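Local coordinates for protein potential RNA-dependent RNA polymerase (Human picobirnavirus, PDB 5I62) that catalyses RNA-templated synthesis of RNA from ribonucleoside triphosphates, and probably serves both transcription and genome replication of a small double-stranded RNA virus, at residues K40-L44 against E45-D49; K246-D249 against T250-P253. One frame throughout, in Å; residues are numbered along the deposited sequence.

Contact 1 of 2, residues K40-L44 against E45-D49; sequences KGMSL and ESICD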
loop_
_atom_site.group_PDB
_atom_site.type_symbol
_atom_site.label_atom_id
_atom_site.label_comp_id
_atom_site.label_asym_id
_atom_site.label_seq_id
_atom_site.Cartn_x
_atom_site.Cartn_y
_atom_site.Cartn_z
ATOM N N LYS A 40 -24.848 13.279 9.092
ATOM C CA LYS A 40 -24.629 14.341 10.061
ATOM C C LYS A 40 -25.727 14.329 11.116
ATOM O O LYS A 40 -26.902 14.122 10.809
ATOM C CB LYS A 40 -24.578 15.688 9.353
ATOM C CG LYS A 40 -24.232 16.850 10.258
ATOM C CD LYS A 40 -24.267 18.135 9.458
ATOM C CE LYS A 40 -23.959 19.354 10.311
ATOM N NZ LYS A 40 -24.102 20.582 9.478
ATOM N N GLY A 41 -25.332 14.519 12.379
ATOM C CA GLY A 41 -26.259 14.414 13.486
ATOM C C GLY A 41 -26.376 13.032 14.090
ATOM O O GLY A 41 -27.050 12.875 15.117
ATOM N N MET A 42 -25.750 12.027 13.486
ATOM C CA MET A 42 -25.701 10.686 14.038
ATOM C C MET A 42 -24.258 10.334 14.359
ATOM O O MET A 42 -23.338 10.736 13.644
ATOM C CB MET A 42 -26.299 9.659 13.067
ATOM C CG MET A 42 -27.826 9.656 13.055
ATOM S SD MET A 42 -28.549 8.626 11.762
ATOM C CE MET A 42 -27.900 7.017 12.197
ATOM N N SER A 43 -24.064 9.585 15.440
ATOM C CA SER A 43 -22.734 9.106 15.758
ATOM C C SER A 43 -22.355 7.946 14.841
ATOM O O SER A 43 -23.193 7.329 14.175
ATOM C CB SER A 43 -22.648 8.646 17.213
ATOM O OG SER A 43 -23.356 7.431 17.363
ATOM N N LEU A 44 -21.065 7.643 14.834
ATOM C CA LEU A 44 -20.577 6.511 14.068
ATOM C C LEU A 44 -21.213 5.203 14.545
ATOM O O LEU A 44 -21.595 4.355 13.731
ATOM C CB LEU A 44 -19.058 6.481 14.173
ATOM C CG LEU A 44 -18.288 5.335 13.550
ATOM C CD1 LEU A 44 -18.403 5.380 12.037
ATOM C CD2 LEU A 44 -16.839 5.468 14.009
ATOM N N GLU A 45 -21.360 5.043 15.862
ATOM C CA GLU A 45 -21.993 3.851 16.421
ATOM C C GLU A 45 -23.403 3.676 15.868
ATOM O O GLU A 45 -23.773 2.590 15.405
ATOM C CB GLU A 45 -22.037 3.942 17.950
ATOM C CG GLU A 45 -20.685 3.954 18.671
ATOM C CD GLU A 45 -19.856 5.197 18.351
ATOM O OE1 GLU A 45 -20.287 6.326 18.697
ATOM O OE2 GLU A 45 -18.773 5.040 17.749
ATOM N N SER A 46 -24.195 4.752 15.890
ATOM C CA SER A 46 -25.583 4.668 15.447
ATOM C C SER A 46 -25.686 4.338 13.964
ATOM O O SER A 46 -26.551 3.557 13.565
ATOM C CB SER A 46 -26.307 5.968 15.764
ATOM O OG SER A 46 -26.527 6.065 17.161
ATOM N N ILE A 47 -24.834 4.943 13.132
ATOM C CA ILE A 47 -24.772 4.559 11.722
ATOM C C ILE A 47 -24.493 3.072 11.603
ATOM O O ILE A 47 -25.214 2.331 10.923
ATOM C CB ILE A 47 -23.696 5.371 10.977
ATOM C CG1 ILE A 47 -24.030 6.865 10.991
ATOM C CG2 ILE A 47 -23.539 4.843 9.542
ATOM C CD1 ILE A 47 -22.818 7.731 10.788
ATOM N N CYS A 48 -23.433 2.610 12.264
ATOM C CA CYS A 48 -23.060 1.203 12.162
ATOM C C CYS A 48 -24.153 0.306 12.726
ATOM O O CYS A 48 -24.500 -0.717 12.125
ATOM C CB CYS A 48 -21.736 0.971 12.883
ATOM S SG CYS A 48 -20.305 1.690 12.015
ATOM N N ASP A 49 -24.722 0.687 13.878
ATOM C CA ASP A 49 -25.764 -0.130 14.497
ATOM C C ASP A 49 -26.958 -0.292 13.563
ATOM O O ASP A 49 -27.534 -1.383 13.453
ATOM C CB ASP A 49 -26.202 0.490 15.826
ATOM C CG ASP A 49 -25.165 0.317 16.936
ATOM O OD1 ASP A 49 -24.171 -0.417 16.734
ATOM O OD2 ASP A 49 -25.342 0.928 18.018
#
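Cys-48 N donates to Leu-44 O over 2.9 Å, the shortest hydrogen bond between 40-44 and 45-49, and an N-H...O angle of 170° makes it nearly straight. One residue earlier Ile-47 N reaches Ser-43 O at 3.1 Å, again almost linear at 173°. These are successive i+4 to i backbone bonds of the first helical turn. Ser-43 also contributes its side chain: OG accepts from Ser-46 N at 3.2 Å. With chi1 at 72°, OG lies between the backbone N and the carbonyl carbon and thereby turns toward the amide of Ser-46 at the start of the helix. These bonds identify Ser-43 as the N-cap of helix 44-55, where the chain passes from the loop after strand 34-35 into the helix. The side chain of Glu-45 curls back over the same end. Its chain is bent at chi2, which brings OE1 within 3.6 Å of Ser-43 CB and leaves OE2 alongside Leu-44 CB; a carboxylate here could interact favourably with the positive end of the helix dipole. On another side of the turn Met-42 supplies an apolar cover. It lays its terminal methyl CE 3.8 Å from Ile-47 N and 4.1 Å from Ile-47 CG1, while the CG1 branch also approaches Ser-43 O. Leu-44 CD1 points outward from the helix and lies 4.2 Å from Cys-48 SG. Leu-44, Ile-47 and Cys-48 together face helix 419-427, through Ala-427, Leu-423 and Met-420 respectively, and Val-76 adds packing against Leu-44 and Cys-48. Before the cap Met-42 O accepts from Arg-35; within the helix Asp-49 forms a salt bridge with Arg-73.

Contact 2 of 2, residues K246-D249 against T250-P253; sequences KMFD and TKGP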
loop_
_atom_site.group_PDB
_atom_site.type_symbol
_atom_site.label_atom_id
_atom_site.label_comp_id
_atom_site.label_asym_id
_atom_site.label_seq_id
_atom_site.Cartn_x
_atom_site.Cartn_y
_atom_site.Cartn_z
ATOM N N LYS A 246 -8.887 -19.961 -9.178
ATOM C CA LYS A 246 -8.027 -21.056 -9.630
ATOM C C LYS A 246 -7.347 -21.748 -8.458
ATOM O O LYS A 246 -7.163 -22.973 -8.482
ATOM C CB LYS A 246 -6.990 -20.534 -10.628
ATOM C CG LYS A 246 -7.599 -20.104 -11.965
ATOM C CD LYS A 246 -8.501 -21.242 -12.480
ATOM C CE LYS A 246 -9.501 -20.775 -13.532
ATOM N NZ LYS A 246 -8.861 -20.402 -14.830
ATOM N N MET A 247 -6.996 -20.985 -7.418
ATOM C CA MET A 247 -6.386 -21.569 -6.228
ATOM C C MET A 247 -7.339 -22.552 -5.558
ATOM O O MET A 247 -6.940 -23.660 -5.160
ATOM C CB MET A 247 -5.967 -20.448 -5.268
ATOM C CG MET A 247 -5.254 -20.943 -4.003
ATOM S SD MET A 247 -5.099 -19.614 -2.775
ATOM C CE MET A 247 -6.831 -19.420 -2.340
ATOM N N PHE A 248 -8.618 -22.180 -5.455
ATOM C CA PHE A 248 -9.596 -23.106 -4.902
ATOM C C PHE A 248 -9.827 -24.301 -5.826
ATOM O O PHE A 248 -10.007 -25.431 -5.351
ATOM C CB PHE A 248 -10.904 -22.382 -4.612
ATOM C CG PHE A 248 -10.897 -21.646 -3.307
ATOM C CD1 PHE A 248 -10.788 -22.343 -2.113
ATOM C CD2 PHE A 248 -10.970 -20.270 -3.267
ATOM C CE1 PHE A 248 -10.768 -21.674 -0.895
ATOM C CE2 PHE A 248 -10.961 -19.592 -2.051
ATOM C CZ PHE A 248 -10.844 -20.295 -0.869
ATOM N N ASP A 249 -9.828 -24.067 -7.143
ATOM C CA ASP A 249 -10.033 -25.146 -8.112
ATOM C C ASP A 249 -8.903 -26.170 -8.095
ATOM O O ASP A 249 -9.128 -27.350 -8.414
ATOM C CB ASP A 249 -10.155 -24.576 -9.529
ATOM C CG ASP A 249 -11.426 -23.770 -9.741
ATOM O OD1 ASP A 249 -12.382 -23.922 -8.943
ATOM O OD2 ASP A 249 -11.464 -22.995 -10.728
ATOM N N THR A 250 -7.680 -25.743 -7.774
ATOM C CA THR A 250 -6.501 -26.589 -7.907
ATOM C C THR A 250 -5.850 -26.928 -6.571
ATOM O O THR A 250 -4.755 -27.484 -6.554
ATOM C CB THR A 250 -5.475 -25.936 -8.836
ATOM O OG1 THR A 250 -5.010 -24.697 -8.260
ATOM C CG2 THR A 250 -6.082 -25.660 -10.198
ATOM N N LYS A 251 -6.486 -26.627 -5.448
ATOM C CA LYS A 251 -5.832 -26.954 -4.199
ATOM C C LYS A 251 -6.124 -28.395 -3.805
ATOM O O LYS A 251 -7.128 -28.980 -4.217
ATOM C CB LYS A 251 -6.251 -26.021 -3.077
ATOM C CG LYS A 251 -7.581 -26.305 -2.470
ATOM C CD LYS A 251 -7.676 -25.568 -1.137
ATOM C CE LYS A 251 -8.886 -26.020 -0.368
ATOM N NZ LYS A 251 -8.743 -27.422 0.111
ATOM N N GLY A 252 -5.230 -28.954 -2.992
ATOM C CA GLY A 252 -5.481 -30.217 -2.340
ATOM C C GLY A 252 -6.817 -30.233 -1.621
ATOM O O GLY A 252 -7.129 -29.350 -0.815
ATOM N N PRO A 253 -7.641 -31.240 -1.926
ATOM C CA PRO A 253 -8.909 -31.412 -1.194
ATOM C C PRO A 253 -8.733 -31.484 0.313
ATOM O O PRO A 253 -9.636 -31.099 1.057
ATOM C CB PRO A 253 -9.454 -32.734 -1.752
ATOM C CG PRO A 253 -8.794 -32.876 -3.093
ATOM C CD PRO A 253 -7.441 -32.280 -2.945
HETATM O O HOH W 1 -9.591 -28.659 -5.186
#
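Lys-246 O is gripped twice by Thr-250, by the hydroxyl OG1 at 2.8 Å and by the backbone N at 2.9 Å. The two donors arrive from opposite faces of the carbonyl plane, OG1 the more tilted at 35°, and the hydrogen bond from the amide is distinctly bent, with an N-H...O angle of 130°. Thr-250 chi1 of 64° sets OG1 between its own N and carbonyl carbon, folding the hydroxyl back onto the preceding turn. A weak 3.4 Å bond from Thr-250 N to Met-247 O adds a second acceptor for that amide. Helix 237-250 ends here, and the chain goes on to strand 257-261 of the palm's antiparallel sheet, a strand whose sequence is consistent with polymerase motif A. Asn-351 donates to Thr-250 OG1 from outside the turn, and Asp-249 forms a salt bridge with Arg-408.

Past the last turn, a water bridges the ends by donating to both Phe-248 O and Lys-251 O, the latter at 2.7 Å. Lys-251 packs CB against Met-247 O, then bends at chi4, and its NZ donates to Gly-252 O at 2.7 Å and to Asp-255 O. CE passes obliquely by the Phe-248 ring at 4.5 Å from CD1, while Met-247 CE lies over one face of that ring, offset toward its rim. Met-247, Phe-248 and Lys-251 all touch Val-257, joining the helix end to the strand it precedes. The last carbonyl oxygens, lacking amides of a further turn, thus take local substitutes, and the lysine ammonium holds loop carbonyls: the helix exit is fixed largely by polar bonds.

Overall arrangement
Both contacts lie at helix ends, but at opposite ones: contact 1 opens helix 44-55, whereas contact 2 closes helix 237-250. A backbone amide finds a serine hydroxyl acceptor at the first, while at the second a threonine hydroxyl acts as donor to a carbonyl. Contact 1 is partly buried, its apolar residues set against helix 419-427; contact 2 is a surface feature with a bridging water, and its apolar side chains reach strand 257-261. They share no helix or strand and do not touch, their centres standing 41 Å apart and their nearest atoms about 27 Å, although both belong to the polymerase fold.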